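PDB 3E8O: ABM domain-containing protein from Deinococcus radiodurans, which is of unknown function but belongs to the antibiotic biosynthesis monooxygenase family and probably acts as an oxidoreductase, with subunits of ferredoxin-like fold that pair as a dimer. Local coordinates for residues L26-S29 and H35-Q38; R37-H42 and I93-H98; Q45-E50 and E72-L77. All blocks are in the same frame, centred on the assembly; numbering follows the deposited sequence. Where two conformers were deposited one is given.

Contact 1 of 3, residues L26-S29 and H35-Q38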
loop_
_atom_site.group_PDB
_atom_site.type_symbol
_atom_site.label_atom_id
_atom_site.label_comp_id
_atom_site.label_asym_id
_atom_site.label_seq_id
_atom_site.Cartn_x
_atom_site.Cartn_y
_atom_site.Cartn_z
ATOM N N LEU A 26 -6.126 7.604 -4.654
ATOM C CA LEU A 26 -7.037 8.763 -4.641
ATOM C C LEU A 26 -6.314 9.949 -4.041
ATOM O O LEU A 26 -5.321 9.762 -3.319
ATOM C CB LEU A 26 -8.326 8.510 -3.868
ATOM C CG LEU A 26 -8.281 8.286 -2.357
ATOM C CD1 LEU A 26 -9.727 8.381 -1.802
ATOM C CD2 LEU A 26 -7.560 6.971 -1.942
ATOM N N SER A 27 -6.786 11.159 -4.338
ATOM C CA SER A 27 -6.154 12.346 -3.759
ATOM C C SER A 27 -7.175 13.400 -3.446
ATOM O O SER A 27 -8.273 13.397 -3.981
ATOM C CB SER A 27 -5.080 12.916 -4.702
ATOM O OG SER A 27 -5.667 13.541 -5.826
ATOM N N ALA A 28 -6.787 14.317 -2.579
ATOM C CA ALA A 28 -7.639 15.448 -2.219
ATOM C C ALA A 28 -6.839 16.730 -2.329
ATOM O O ALA A 28 -5.616 16.756 -2.165
ATOM C CB ALA A 28 -8.197 15.289 -0.780
ATOM N N SER A 29 -7.573 17.810 -2.548
ATOM C CA SER A 29 -6.988 19.138 -2.514
ATOM C C SER A 29 -6.575 19.460 -1.088
ATOM O O SER A 29 -6.997 18.831 -0.127
ATOM C CB SER A 29 -8.032 20.168 -2.959
ATOM O OG SER A 29 -9.031 20.302 -1.980
ATOM N N HIS A 35 -10.250 16.087 5.964
ATOM C CA HIS A 35 -11.528 15.386 5.921
ATOM C C HIS A 35 -11.373 14.001 5.279
ATOM O O HIS A 35 -11.930 13.006 5.736
ATOM C CB HIS A 35 -12.604 16.214 5.177
ATOM C CG HIS A 35 -12.951 17.515 5.862
ATOM N ND1 HIS A 35 -13.132 18.697 5.175
ATOM C CD2 HIS A 35 -13.076 17.824 7.175
ATOM C CE1 HIS A 35 -13.386 19.672 6.034
ATOM N NE2 HIS A 35 -13.370 19.165 7.251
ATOM N N LEU A 36 -10.547 13.934 4.239
ATOM C CA LEU A 36 -10.376 12.641 3.573
ATOM C C LEU A 36 -9.614 11.646 4.455
ATOM O O LEU A 36 -9.936 10.457 4.512
ATOM C CB LEU A 36 -9.695 12.794 2.229
ATOM C CG LEU A 36 -9.526 11.491 1.433
ATOM C CD1 LEU A 36 -10.825 10.715 1.216
ATOM C CD2 LEU A 36 -8.791 11.755 0.096
ATOM N N ARG A 37 -8.653 12.159 5.200
ATOM C CA ARG A 37 -7.892 11.273 6.083
ATOM C C ARG A 37 -8.817 10.673 7.120
ATOM O O ARG A 37 -8.753 9.513 7.431
ATOM C CB ARG A 37 -6.709 11.990 6.771
ATOM C CG ARG A 37 -5.632 12.453 5.826
ATOM C CD ARG A 37 -4.444 13.064 6.559
ATOM N NE ARG A 37 -3.517 13.696 5.651
ATOM C CZ ARG A 37 -3.504 14.973 5.299
ATOM N NH1 ARG A 37 -4.283 15.859 5.889
ATOM N NH2 ARG A 37 -2.682 15.367 4.365
ATOM N N GLN A 38 -9.670 11.514 7.688
ATOM C CA GLN A 38 -10.612 11.060 8.695
ATOM C C GLN A 38 -11.560 10.005 8.137
ATOM O O GLN A 38 -11.845 8.991 8.760
ATOM C CB GLN A 38 -11.407 12.244 9.314
ATOM C CG GLN A 38 -12.401 11.750 10.360
ATOM C CD GLN A 38 -13.353 12.764 10.909
ATOM O OE1 GLN A 38 -13.942 13.565 10.181
ATOM N NE2 GLN A 38 -13.558 12.691 12.218
#
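Leu26, near the end of strand 20-27, sends its side chain toward Leu36 of helix 33-47, where the first strand of the ferredoxin-like fold turns back into its first helix to make the opening beta-alpha unit. Its CG stands between the backbone N and the carbonyl carbon (chi1 66°), and from there the CD1 methyl meets both branches of the opposing leucine, 4.0 Å from Leu36 CD1 and equally near CD2. The two leucine side chains pass at a slant, each approaching with its methyl end. Ser27 turns its CB away from the helix, and its OG is hydrogen-bonded to Asp103; what it offers Leu36 is its backbone, with the carbonyl carbon 4.2 Å from Leu36 CD2. At Ala28, just past the strand, the direction returns toward the helix, so Leu26 and Ala28, two residues apart, both face Leu36 while Ser27 between them turns away. Phe68 of the neighbouring strand 67-74 and Leu96 of helix 87-98 also touch both leucines, so this apolar cluster continues into the packing between helices and sheet. Leu36 reaches across with CG anti to its backbone N (chi1 -178°), and its CD2 lies 3.7 Å from Ala28 CB.

Contact 2 of 3, residues R37-H42 and I93-H98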
loop_
_atom_site.group_PDB
_atom_site.type_symbol
_atom_site.label_atom_id
_atom_site.label_comp_id
_atom_site.label_asym_id
_atom_site.label_seq_id
_atom_site.Cartn_x
_atom_site.Cartn_y
_atom_site.Cartn_z
ATOM N N ARG A 37 -8.653 12.159 5.200
ATOM C CA ARG A 37 -7.892 11.273 6.083
ATOM C C ARG A 37 -8.817 10.673 7.120
ATOM O O ARG A 37 -8.753 9.513 7.431
ATOM C CB ARG A 37 -6.709 11.990 6.771
ATOM C CG ARG A 37 -5.632 12.453 5.826
ATOM C CD ARG A 37 -4.444 13.064 6.559
ATOM N NE ARG A 37 -3.517 13.696 5.651
ATOM C CZ ARG A 37 -3.504 14.973 5.299
ATOM N NH1 ARG A 37 -4.283 15.859 5.889
ATOM N NH2 ARG A 37 -2.682 15.367 4.365
ATOM N N GLN A 38 -9.670 11.514 7.688
ATOM C CA GLN A 38 -10.612 11.060 8.695
ATOM C C GLN A 38 -11.560 10.005 8.137
ATOM O O GLN A 38 -11.845 8.991 8.760
ATOM C CB GLN A 38 -11.407 12.244 9.314
ATOM C CG GLN A 38 -12.401 11.750 10.360
ATOM C CD GLN A 38 -13.353 12.764 10.909
ATOM O OE1 GLN A 38 -13.942 13.565 10.181
ATOM N NE2 GLN A 38 -13.558 12.691 12.218
ATOM N N LEU A 39 -12.050 10.270 6.937
ATOM C CA LEU A 39 -12.962 9.324 6.250
ATOM C C LEU A 39 -12.295 7.987 5.986
ATOM O O LEU A 39 -12.874 6.930 6.222
ATOM C CB LEU A 39 -13.449 9.938 4.946
ATOM C CG LEU A 39 -14.359 9.071 4.071
ATOM C CD1 LEU A 39 -15.642 8.643 4.778
ATOM C CD2 LEU A 39 -14.666 9.848 2.759
ATOM N N LEU A 40 -11.046 8.041 5.520
ATOM C CA LEU A 40 -10.299 6.830 5.210
ATOM C C LEU A 40 -10.052 5.968 6.466
ATOM O O LEU A 40 -10.204 4.763 6.452
ATOM C CB LEU A 40 -8.991 7.141 4.472
ATOM C CG LEU A 40 -9.103 7.603 3.023
ATOM C CD1 LEU A 40 -7.772 8.132 2.512
ATOM C CD2 LEU A 40 -9.627 6.441 2.129
ATOM N N VAL A 41 -9.679 6.625 7.552
ATOM C CA VAL A 41 -9.422 5.910 8.807
ATOM C C VAL A 41 -10.721 5.249 9.279
ATOM O O VAL A 41 -10.714 4.107 9.760
ATOM C CB VAL A 41 -8.797 6.876 9.852
ATOM C CG1 VAL A 41 -8.826 6.272 11.249
ATOM C CG2 VAL A 41 -7.361 7.237 9.414
ATOM N N HIS A 42 -11.838 5.951 9.103
ATOM C CA HIS A 42 -13.150 5.428 9.521
ATOM C C HIS A 42 -13.531 4.204 8.700
ATOM O O HIS A 42 -13.949 3.174 9.244
ATOM C CB HIS A 42 -14.243 6.488 9.444
ATOM C CG HIS A 42 -15.604 5.967 9.773
ATOM N ND1 HIS A 42 -16.396 5.308 8.850
ATOM C CD2 HIS A 42 -16.301 5.982 10.933
ATOM C CE1 HIS A 42 -17.523 4.938 9.436
ATOM N NE2 HIS A 42 -17.490 5.337 10.698
ATOM N N ILE A 93 -18.406 6.370 -0.963
ATOM C CA ILE A 93 -18.222 6.907 -2.315
ATOM C C ILE A 93 -18.933 8.228 -2.454
ATOM O O ILE A 93 -18.411 9.208 -3.023
ATOM C CB ILE A 93 -18.680 5.895 -3.393
ATOM C CG1 ILE A 93 -17.705 4.711 -3.363
ATOM C CG2 ILE A 93 -18.817 6.590 -4.726
ATOM C CD1 ILE A 93 -18.162 3.476 -4.099
ATOM N N ASP A 94 -20.110 8.292 -1.867
ATOM C CA ASP A 94 -20.899 9.529 -1.927
ATOM C C ASP A 94 -20.180 10.670 -1.205
ATOM O O ASP A 94 -20.130 11.830 -1.673
ATOM C CB ASP A 94 -22.311 9.314 -1.375
ATOM C CG ASP A 94 -23.218 8.634 -2.400
ATOM O OD1 ASP A 94 -22.874 8.680 -3.609
ATOM O OD2 ASP A 94 -24.271 8.070 -2.012
ATOM N N ALA A 95 -19.591 10.327 -0.081
ATOM C CA ALA A 95 -18.847 11.307 0.721
ATOM C C ALA A 95 -17.679 11.905 -0.079
ATOM O O ALA A 95 -17.334 13.113 0.046
ATOM C CB ALA A 95 -18.399 10.692 2.082
ATOM N N LEU A 96 -17.060 11.074 -0.902
ATOM C CA LEU A 96 -15.937 11.532 -1.729
ATOM C C LEU A 96 -16.365 12.614 -2.699
ATOM O O LEU A 96 -15.639 13.585 -2.962
ATOM C CB LEU A 96 -15.291 10.381 -2.507
ATOM C CG LEU A 96 -14.570 9.320 -1.693
ATOM C CD1 LEU A 96 -14.115 8.154 -2.616
ATOM C CD2 LEU A 96 -13.388 9.869 -0.903
ATOM N N LYS A 97 -17.580 12.466 -3.207
ATOM C CA LYS A 97 -18.126 13.429 -4.180
ATOM C C LYS A 97 -18.135 14.787 -3.557
ATOM O O LYS A 97 -17.834 15.814 -4.176
ATOM C CB LYS A 97 -19.558 13.063 -4.660
ATOM C CG LYS A 97 -19.618 11.961 -5.700
ATOM C CD LYS A 97 -21.050 11.753 -6.337
ATOM C CE LYS A 97 -22.113 11.350 -5.335
ATOM N NZ LYS A 97 -23.459 10.980 -5.960
ATOM N N HIS A 98 -18.477 14.785 -2.294
ATOM C CA HIS A 98 -18.600 16.033 -1.558
ATOM C C HIS A 98 -17.304 16.679 -1.121
ATOM O O HIS A 98 -17.258 17.859 -0.748
ATOM C CB HIS A 98 -19.601 15.869 -0.433
ATOM C CG HIS A 98 -20.973 15.622 -0.967
ATOM N ND1 HIS A 98 -21.759 16.634 -1.486
ATOM C CD2 HIS A 98 -21.641 14.469 -1.203
ATOM C CE1 HIS A 98 -22.885 16.113 -1.942
ATOM N NE2 HIS A 98 -22.835 14.802 -1.789
#
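Leu39 lays one methyl, CD2, against both Ala95 and Leu96, joining helix 33-47 to helix 87-98 on the helical layer of this ferredoxin-like alpha/beta fold. The same methyl does all the touching from its side: it is 3.9 Å from Ala95 CB and 3.9 Å from Leu96 CD2, so it bears on two consecutive residues of the facing helix. With CG trans to the backbone N (chi1 177°), the leucine extends off its helix toward that pair. The backbones come nearest at Leu39 and Ala95, whose CA atoms are 8.3 Å apart, and the alanine CB is on the side facing the leucine. Leu96 starts from a different direction: its CB does not aim at helix 33-47, but the chain swings its branched end nearer, and the two leucines meet at an angle through their CD2 methyls. The contact is purely apolar and modest in area. Leu96 also packs on Val101 and Leu104 of the loop after its helix, whereas Leu40 packs on Phe68 and Ile70 of strand 67-74. On the flank of helix 87-98 turned from Leu39, Lys97 NZ forms a salt bridge with Asp94 OD1 at 3.3 Å.

Contact 3 of 3, residues Q45-E50 and E72-L77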
loop_
_atom_site.group_PDB
_atom_site.type_symbol
_atom_site.label_atom_id
_atom_site.label_comp_id
_atom_site.label_asym_id
_atom_site.label_seq_id
_atom_site.Cartn_x
_atom_site.Cartn_y
_atom_site.Cartn_z
ATOM N N GLN A 45 -11.432 1.146 9.693
ATOM C CA GLN A 45 -11.805 0.575 10.983
ATOM C C GLN A 45 -13.026 -0.346 10.795
ATOM O O GLN A 45 -13.100 -1.409 11.380
ATOM C CB GLN A 45 -12.103 1.693 11.994
ATOM N N ALA A 46 -13.950 0.093 9.963
ATOM C CA ALA A 46 -15.181 -0.670 9.734
ATOM C C ALA A 46 -14.882 -1.903 8.884
ATOM O O ALA A 46 -15.330 -3.010 9.183
ATOM C CB ALA A 46 -16.190 0.169 9.014
ATOM N N THR A 47 -14.073 -1.730 7.846
ATOM C CA THR A 47 -13.897 -2.801 6.849
ATOM C C THR A 47 -13.137 -3.966 7.404
ATOM O O THR A 47 -13.370 -5.130 7.073
ATOM C CB THR A 47 -13.215 -2.289 5.562
ATOM O OG1 THR A 47 -13.982 -1.220 5.026
ATOM C CG2 THR A 47 -13.144 -3.379 4.510
ATOM N N ARG A 48 -12.209 -3.667 8.275
ATOM C CA ARG A 48 -11.404 -4.710 8.889
ATOM C C ARG A 48 -12.230 -5.712 9.646
ATOM O O ARG A 48 -11.757 -6.776 9.938
ATOM C CB ARG A 48 -10.406 -4.144 9.894
ATOM C CG ARG A 48 -9.244 -3.540 9.267
ATOM C CD ARG A 48 -8.454 -2.772 10.305
ATOM N NE ARG A 48 -7.491 -1.982 9.573
ATOM C CZ ARG A 48 -7.066 -0.774 9.901
ATOM N NH1 ARG A 48 -7.599 -0.109 10.963
ATOM N NH2 ARG A 48 -6.146 -0.217 9.107
ATOM N N GLN A 49 -13.431 -5.317 10.029
ATOM C CA GLN A 49 -14.314 -6.195 10.787
ATOM C C GLN A 49 -15.119 -7.181 9.936
ATOM O O GLN A 49 -15.796 -8.055 10.441
ATOM C CB GLN A 49 -15.322 -5.353 11.580
ATOM C CG GLN A 49 -14.663 -4.388 12.537
ATOM C CD GLN A 49 -15.654 -3.566 13.255
ATOM O OE1 GLN A 49 -16.490 -4.116 13.956
ATOM N NE2 GLN A 49 -15.583 -2.237 13.113
ATOM N N GLU A 50 -15.031 -7.015 8.639
ATOM C CA GLU A 50 -15.840 -7.778 7.710
ATOM C C GLU A 50 -15.349 -9.160 7.385
ATOM O O GLU A 50 -14.149 -9.453 7.373
ATOM C CB GLU A 50 -16.057 -6.977 6.407
ATOM C CG GLU A 50 -16.843 -5.697 6.617
ATOM C CD GLU A 50 -16.868 -4.768 5.411
ATOM O OE1 GLU A 50 -16.644 -5.239 4.268
ATOM O OE2 GLU A 50 -17.113 -3.535 5.626
ATOM N N GLU A 72 -5.709 -3.613 0.224
ATOM C CA GLU A 72 -6.629 -4.600 0.797
ATOM C C GLU A 72 -6.260 -6.008 0.388
ATOM O O GLU A 72 -5.877 -6.236 -0.737
ATOM C CB GLU A 72 -8.097 -4.360 0.321
ATOM C CG GLU A 72 -8.527 -2.919 0.234
ATOM C CD GLU A 72 -9.876 -2.658 -0.377
ATOM O OE1 GLU A 72 -10.776 -3.524 -0.248
ATOM O OE2 GLU A 72 -10.061 -1.543 -0.950
ATOM N N HIS A 73 -6.433 -6.935 1.324
ATOM C CA HIS A 73 -6.320 -8.369 1.043
ATOM C C HIS A 73 -7.616 -9.027 1.470
ATOM O O HIS A 73 -8.077 -8.830 2.580
ATOM C CB HIS A 73 -5.165 -9.044 1.796
ATOM C CG HIS A 73 -3.819 -8.546 1.425
ATOM N ND1 HIS A 73 -2.692 -8.996 2.075
ATOM C CD2 HIS A 73 -3.405 -7.631 0.512
ATOM C CE1 HIS A 73 -1.635 -8.398 1.545
ATOM N NE2 HIS A 73 -2.039 -7.559 0.607
ATOM N N TRP A 74 -8.228 -9.746 0.542
ATOM C CA TRP A 74 -9.508 -10.463 0.741
ATOM C C TRP A 74 -9.299 -11.939 0.561
ATOM O O TRP A 74 -8.562 -12.387 -0.314
ATOM C CB TRP A 74 -10.559 -9.953 -0.272
ATOM C CG TRP A 74 -10.986 -8.537 0.023
ATOM C CD1 TRP A 74 -10.467 -7.395 -0.521
ATOM C CD2 TRP A 74 -11.951 -8.119 0.989
ATOM N NE1 TRP A 74 -11.028 -6.292 0.075
ATOM C CE2 TRP A 74 -11.959 -6.706 0.993
ATOM C CE3 TRP A 74 -12.803 -8.801 1.866
ATOM C CZ2 TRP A 74 -12.762 -5.973 1.831
ATOM C CZ3 TRP A 74 -13.604 -8.054 2.696
ATOM C CH2 TRP A 74 -13.577 -6.678 2.679
ATOM N N ASP A 75 -10.024 -12.724 1.339
ATOM C CA ASP A 75 -9.850 -14.177 1.291
ATOM C C ASP A 75 -10.161 -14.738 -0.076
ATOM O O ASP A 75 -9.562 -15.676 -0.522
ATOM C CB ASP A 75 -10.722 -14.854 2.334
ATOM C CG ASP A 75 -10.496 -16.307 2.373
ATOM O OD1 ASP A 75 -9.395 -16.721 2.806
ATOM O OD2 ASP A 75 -11.393 -17.026 1.884
ATOM N N ASN A 76 -11.172 -14.149 -0.721
ATOM C CA ASN A 76 -11.589 -14.585 -2.049
ATOM C C ASN A 76 -12.381 -13.482 -2.709
ATOM O O ASN A 76 -12.778 -12.497 -2.080
ATOM C CB ASN A 76 -12.370 -15.889 -1.982
ATOM C CG ASN A 76 -13.547 -15.799 -1.050
ATOM O OD1 ASN A 76 -14.519 -15.148 -1.353
ATOM N ND2 ASN A 76 -13.426 -16.382 0.137
ATOM N N LEU A 77 -12.564 -13.635 -4.011
ATOM C CA LEU A 77 -13.299 -12.659 -4.804
ATOM C C LEU A 77 -14.713 -12.441 -4.337
ATOM O O LEU A 77 -15.204 -11.321 -4.324
ATOM C CB LEU A 77 -13.330 -13.012 -6.285
ATOM C CG LEU A 77 -12.114 -12.650 -7.090
ATOM C CD1 LEU A 77 -12.194 -13.298 -8.504
ATOM C CD2 LEU A 77 -11.961 -11.140 -7.211
#
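Thr47 and Glu50 both meet the six-membered ring of Trp74, joining the C-terminal part of helix 33-47 and the turn from Thr47 to Glu50 to the end of strand 67-74, on the helix-covered face of the ferredoxin-like sheet. The methyl CG2 of Thr47 comes in obliquely to the indole, 3.7 Å from Trp74 CZ2 and only slightly farther from CH2. Glu50 arrives at the ring edge, near its plane, with OE1 3.7 Å from Trp74 CH2; carboxylate and ring planes are 39° apart. In the next shell, the threonine's rotation (CG2 anti to the backbone N) turns the methyl to the indole, while OG1 bonds back to Ile43 O within the helix. The turn is of type I, closed by Glu50 N to Thr47 O at 3.0 Å, and brings the glutamate to the same ring. Its OE1 is hydrogen-bonded to His83 ND1, and the His83 ring in turn meets Trp74. The indole is anchored at its other end by a nearly straight bond from Trp74 NE1 to Glu72 OE1, 2.8 Å long with an angle of 165°. The acceptor lies in the ring plane and is met on its anti side. Ala79 and Met80 of helix 77-84 also touch the indole. The chemistry is thus divided: the buried indole N-H is satisfied by one glutamate, while the other presents an oxygen toward the ring's C-H edge, which would probably be weakly favourable; the polar partner of that oxygen is His83 ND1.

How the contacts relate
Helix 33-47 is common to all three contacts, which come in turn along its length: contact 1 near its start, contact 2 in its middle and contact 3 near its end. Contacts 1 and 2 are neighbours, their centres about 7 Å apart, and touch where Leu96 CD2 lies 3.4 Å from Leu36 CD1. Contact 3 is set apart, about 21 Å between centres from contact 1 and about 17 Å from contact 2, and along the chain it is nested within the loop that contact 2 closes. Contacts 1 and 3 reach adjoining strands 20-27 and 67-74 of one antiparallel sheet, so one helix is held to the sheet at both ends and to helix 87-98 between them.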